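Local coordinates for NANS (YJHS), A 9-O-acetyl N-acetylneuraminic acid esterase (Escherichia coli O157:H7 EDL933, PDB 3PT5), which probably hydrolyses the 9-O-acetyl group of 9-O-acetyl-N-acetylneuraminate, allowing the bacterium to grow on this alternative sialic acid of mammalian mucosal surfaces, at residues Ile266-Gln271 against Val327-Gln332. Sequence-based numbering, arbitrary orientation.
Sequences IFVDFQ and VEAILQ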
ATOM      1  N   ILE A 266       8.052  11.458  -6.427  1.00 13.26           N
ATOM      2  CA  ILE A 266       8.813  10.558  -7.286  1.00 12.94           C
ATOM      3  C   ILE A 266       7.877   9.530  -7.919  1.00 11.62           C
ATOM      4  O   ILE A 266       7.284   8.714  -7.216  1.00 12.22           O
ATOM      5  CB  ILE A 266       9.954   9.881  -6.507  1.00 13.15           C
ATOM      6  CG1 ILE A 266      10.912  10.930  -5.930  1.00 16.39           C
ATOM      7  CG2 ILE A 266      10.764   8.923  -7.390  1.00 12.53           C
ATOM      8  CD1 ILE A 266      10.727  11.120  -4.474  1.00 19.00           C
ATOM      9  N   PHE A 267       7.754   9.600  -9.244  1.00 11.04           N
ATOM     10  CA  PHE A 267       6.902   8.686  -9.990  1.00 10.74           C
ATOM     11  C   PHE A 267       7.565   7.329 -10.156  1.00 10.96           C
ATOM     12  O   PHE A 267       8.715   7.211 -10.629  1.00 11.76           O
ATOM     13  CB  PHE A 267       6.552   9.262 -11.361  1.00 11.22           C
ATOM     14  CG  PHE A 267       5.595   8.423 -12.140  1.00 10.84           C
ATOM     15  CD1 PHE A 267       4.293   8.181 -11.680  1.00 11.02           C
ATOM     16  CD2 PHE A 267       5.974   7.911 -13.373  1.00 13.05           C
ATOM     17  CE1 PHE A 267       3.404   7.400 -12.462  1.00 13.25           C
ATOM     18  CE2 PHE A 267       5.101   7.133 -14.128  1.00 12.92           C
ATOM     19  CZ  PHE A 267       3.828   6.901 -13.689  1.00 12.69           C
ATOM     20  N   VAL A 268       6.842   6.290  -9.752  1.00  9.69           N
ATOM     21  CA  VAL A 268       7.344   4.936  -9.841  1.00  9.67           C
ATOM     22  C   VAL A 268       6.507   4.160 -10.852  1.00 10.50           C
ATOM     23  O   VAL A 268       5.328   3.960 -10.625  1.00 10.74           O
ATOM     24  CB  VAL A 268       7.311   4.215  -8.443  1.00  9.89           C
ATOM     25  CG1 VAL A 268       7.812   2.804  -8.589  1.00  9.55           C
ATOM     26  CG2 VAL A 268       8.135   4.964  -7.424  1.00  9.98           C
ATOM     27  N   ASP A 269       7.102   3.703 -11.958  1.00 11.26           N
ATOM     28  CA  ASP A 269       6.337   2.904 -12.898  1.00 11.90           C
ATOM     29  C   ASP A 269       6.853   1.486 -13.093  1.00 11.05           C
ATOM     30  O   ASP A 269       7.920   1.141 -12.581  1.00 11.60           O
ATOM     31  CB  ASP A 269       6.117   3.667 -14.215  1.00 13.70           C
ATOM     32  CG  ASP A 269       7.378   3.874 -15.000  1.00 15.89           C
ATOM     33  OD1 ASP A 269       8.480   3.507 -14.545  1.00 21.09           O
ATOM     34  OD2 ASP A 269       7.253   4.417 -16.131  1.00 22.02           O
ATOM     35  N   PHE A 270       6.085   0.643 -13.794  1.00 10.68           N
ATOM     36  CA  PHE A 270       6.367  -0.799 -13.788  1.00 10.23           C
ATOM     37  C   PHE A 270       6.473  -1.414 -15.162  1.00 10.84           C
ATOM     38  O   PHE A 270       6.986  -2.531 -15.319  1.00 11.45           O
ATOM     39  CB  PHE A 270       5.241  -1.528 -13.031  1.00  9.77           C
ATOM     40  CG  PHE A 270       4.821  -0.823 -11.756  1.00  8.79           C
ATOM     41  CD1 PHE A 270       5.728  -0.663 -10.727  1.00  7.86           C
ATOM     42  CD2 PHE A 270       3.512  -0.291 -11.610  1.00 11.21           C
ATOM     43  CE1 PHE A 270       5.377   0.000  -9.554  1.00  7.96           C
ATOM     44  CE2 PHE A 270       3.152   0.398 -10.419  1.00  9.58           C
ATOM     45  CZ  PHE A 270       4.093   0.531  -9.390  1.00  8.98           C
ATOM     46  N   GLN A 271       5.928  -0.727 -16.165  1.00 11.46           N
ATOM     47  CA  GLN A 271       5.958  -1.320 -17.484  1.00 12.94           C
ATOM     48  C   GLN A 271       6.067  -0.276 -18.585  1.00 12.69           C
ATOM     49  O   GLN A 271       5.961   0.945 -18.329  1.00 12.76           O
ATOM     50  CB  GLN A 271       4.812  -2.313 -17.689  1.00 15.34           C
ATOM     51  CG  GLN A 271       3.450  -1.771 -17.554  1.00 15.34           C
ATOM     52  CD  GLN A 271       2.343  -2.829 -17.256  1.00 15.38           C
ATOM     53  OE1 GLN A 271       1.339  -2.457 -16.692  1.00 15.52           O
ATOM     54  NE2 GLN A 271       2.496  -4.104 -17.697  1.00 13.83           N
ATOM     55  N   VAL A 327      11.432  -0.273  -4.306  1.00  9.28           N
ATOM     56  CA  VAL A 327      12.681  -0.391  -3.575  1.00 10.29           C
ATOM     57  C   VAL A 327      13.819   0.319  -4.337  1.00 10.47           C
ATOM     58  O   VAL A 327      14.623   1.018  -3.723  1.00 11.58           O
ATOM     59  CB  VAL A 327      13.011  -1.860  -3.214  1.00 10.18           C
ATOM     60  CG1 VAL A 327      14.424  -2.003  -2.656  1.00 13.24           C
ATOM     61  CG2 VAL A 327      11.929  -2.379  -2.210  1.00 11.64           C
ATOM     62  N   GLU A 328      13.879   0.152  -5.651  1.00 11.04           N
ATOM     63  CA  GLU A 328      14.884   0.881  -6.451  1.00 11.72           C
ATOM     64  C   GLU A 328      14.744   2.405  -6.211  1.00 11.29           C
ATOM     65  O   GLU A 328      15.743   3.121  -6.032  1.00 11.00           O
ATOM     66  CB  GLU A 328      14.687   0.607  -7.940  1.00 12.67           C
ATOM     67  CG  GLU A 328      14.983  -0.795  -8.442  1.00 19.86           C
ATOM     68  CD  GLU A 328      14.365  -1.017  -9.842  1.00 24.94           C
ATOM     69  OE1 GLU A 328      14.304  -0.024 -10.622  1.00 26.57           O
ATOM     70  OE2 GLU A 328      13.915  -2.162 -10.146  1.00 27.54           O
ATOM     71  N   ALA A 329      13.506   2.907  -6.243  1.00 10.29           N
ATOM     72  CA  ALA A 329      13.268   4.340  -6.059  1.00  9.35           C
ATOM     73  C   ALA A 329      13.605   4.858  -4.667  1.00  9.80           C
ATOM     74  O   ALA A 329      14.140   5.975  -4.507  1.00 10.02           O
ATOM     75  CB  ALA A 329      11.837   4.709  -6.469  1.00 10.01           C
ATOM     76  N   ILE A 330      13.281   4.060  -3.656  1.00  9.09           N
ATOM     77  CA  ILE A 330      13.536   4.457  -2.286  1.00 10.04           C
ATOM     78  C   ILE A 330      15.056   4.482  -1.995  1.00 10.05           C
ATOM     79  O   ILE A 330      15.564   5.445  -1.446  1.00 10.94           O
ATOM     80  CB  ILE A 330      12.817   3.482  -1.329  1.00  9.58           C
ATOM     81  CG1 ILE A 330      11.296   3.650  -1.437  1.00  9.76           C
ATOM     82  CG2 ILE A 330      13.324   3.683   0.105  1.00 13.17           C
ATOM     83  CD1 ILE A 330      10.544   2.426  -0.801  1.00  8.60           C
ATOM     84  N   LEU A 331      15.761   3.454  -2.448  1.00 11.33           N
ATOM     85  CA  LEU A 331      17.219   3.383  -2.269  1.00 12.13           C
ATOM     86  C   LEU A 331      17.915   4.517  -2.994  1.00 12.42           C
ATOM     87  O   LEU A 331      18.797   5.175  -2.433  1.00 13.73           O
ATOM     88  CB  LEU A 331      17.779   2.033  -2.733  1.00 13.32           C
ATOM     89  CG  LEU A 331      17.344   0.774  -1.967  1.00 14.75           C
ATOM     90  CD1 LEU A 331      17.850  -0.465  -2.712  1.00 15.79           C
ATOM     91  CD2 LEU A 331      17.839   0.767  -0.514  1.00 17.33           C
ATOM     92  N   GLN A 332      17.504   4.765  -4.232  1.00 12.96           N
ATOM     93  CA  GLN A 332      18.057   5.863  -5.012  1.00 13.19           C
ATOM     94  C   GLN A 332      17.844   7.205  -4.323  1.00 13.39           C
ATOM     95  O   GLN A 332      18.778   8.003  -4.213  1.00 15.05           O
ATOM     96  CB  GLN A 332      17.473   5.894  -6.407  1.00 13.95           C
ATOM     97  CG  GLN A 332      18.149   6.947  -7.264  1.00 17.14           C
ATOM     98  CD  GLN A 332      17.683   6.931  -8.687  1.00 23.24           C
ATOM     99  OE1 GLN A 332      17.753   7.944  -9.380  1.00 26.40           O
ATOM    100  NE2 GLN A 332      17.222   5.779  -9.150  1.00 25.76           N
TER
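Ile266 and Val268, two residues apart on one strand, both direct their side chains at Ala329 of the helix, whose methyl group takes both contacts. The first is the looser: Ile266 CG2 lies 4.4 Å from Ala329 CB. A chi1 of -59° sets CG2 anti to the backbone N, and it is the branch that reaches Ala329. The CB of Phe267, between them, points away from the helix segment, the alternation expected of an extended strand. Val268 then makes the tighter approach, CG2 to Ala329 CB at 3.8 Å. With CG1 anti to the backbone N (chi1 179°), CG2 falls beside that N and is the methyl that meets Ala329 CB. The CA atoms of the two segments are also closest here, Val268 CA to Ala329 CA being 7.1 Å, a short spacing consistent with the small alanine side chain. No hydrogen bond crosses the interface, and only 80 Å² is buried on both sides together, so the join is a small, purely apolar one.

Past Val268 the strand gives way to loop and the chain leaves the helix segment. Asp269 is nevertheless tied to the same helix through a salt bridge from OD1 to Arg325 NH2, while Glu328 OE1 engages Arg325 NH1; one guanidinium thus links the loop to the helix's own acidic side chain.

Strand 265-268 is the outermost parallel strand at one end of the SGNH-hydrolase sheet, where backbone hydrogen bonds pair Ile266 with Trp233 and Cys235, and Val268 with Cys235 and Asp237. Phe234 of the adjoining strand 233-236 touches Ile266, Val268, Ala329 and Ile330, while Val327 and Ile330 continue the packing of helix 315-335 onto helix 107-114.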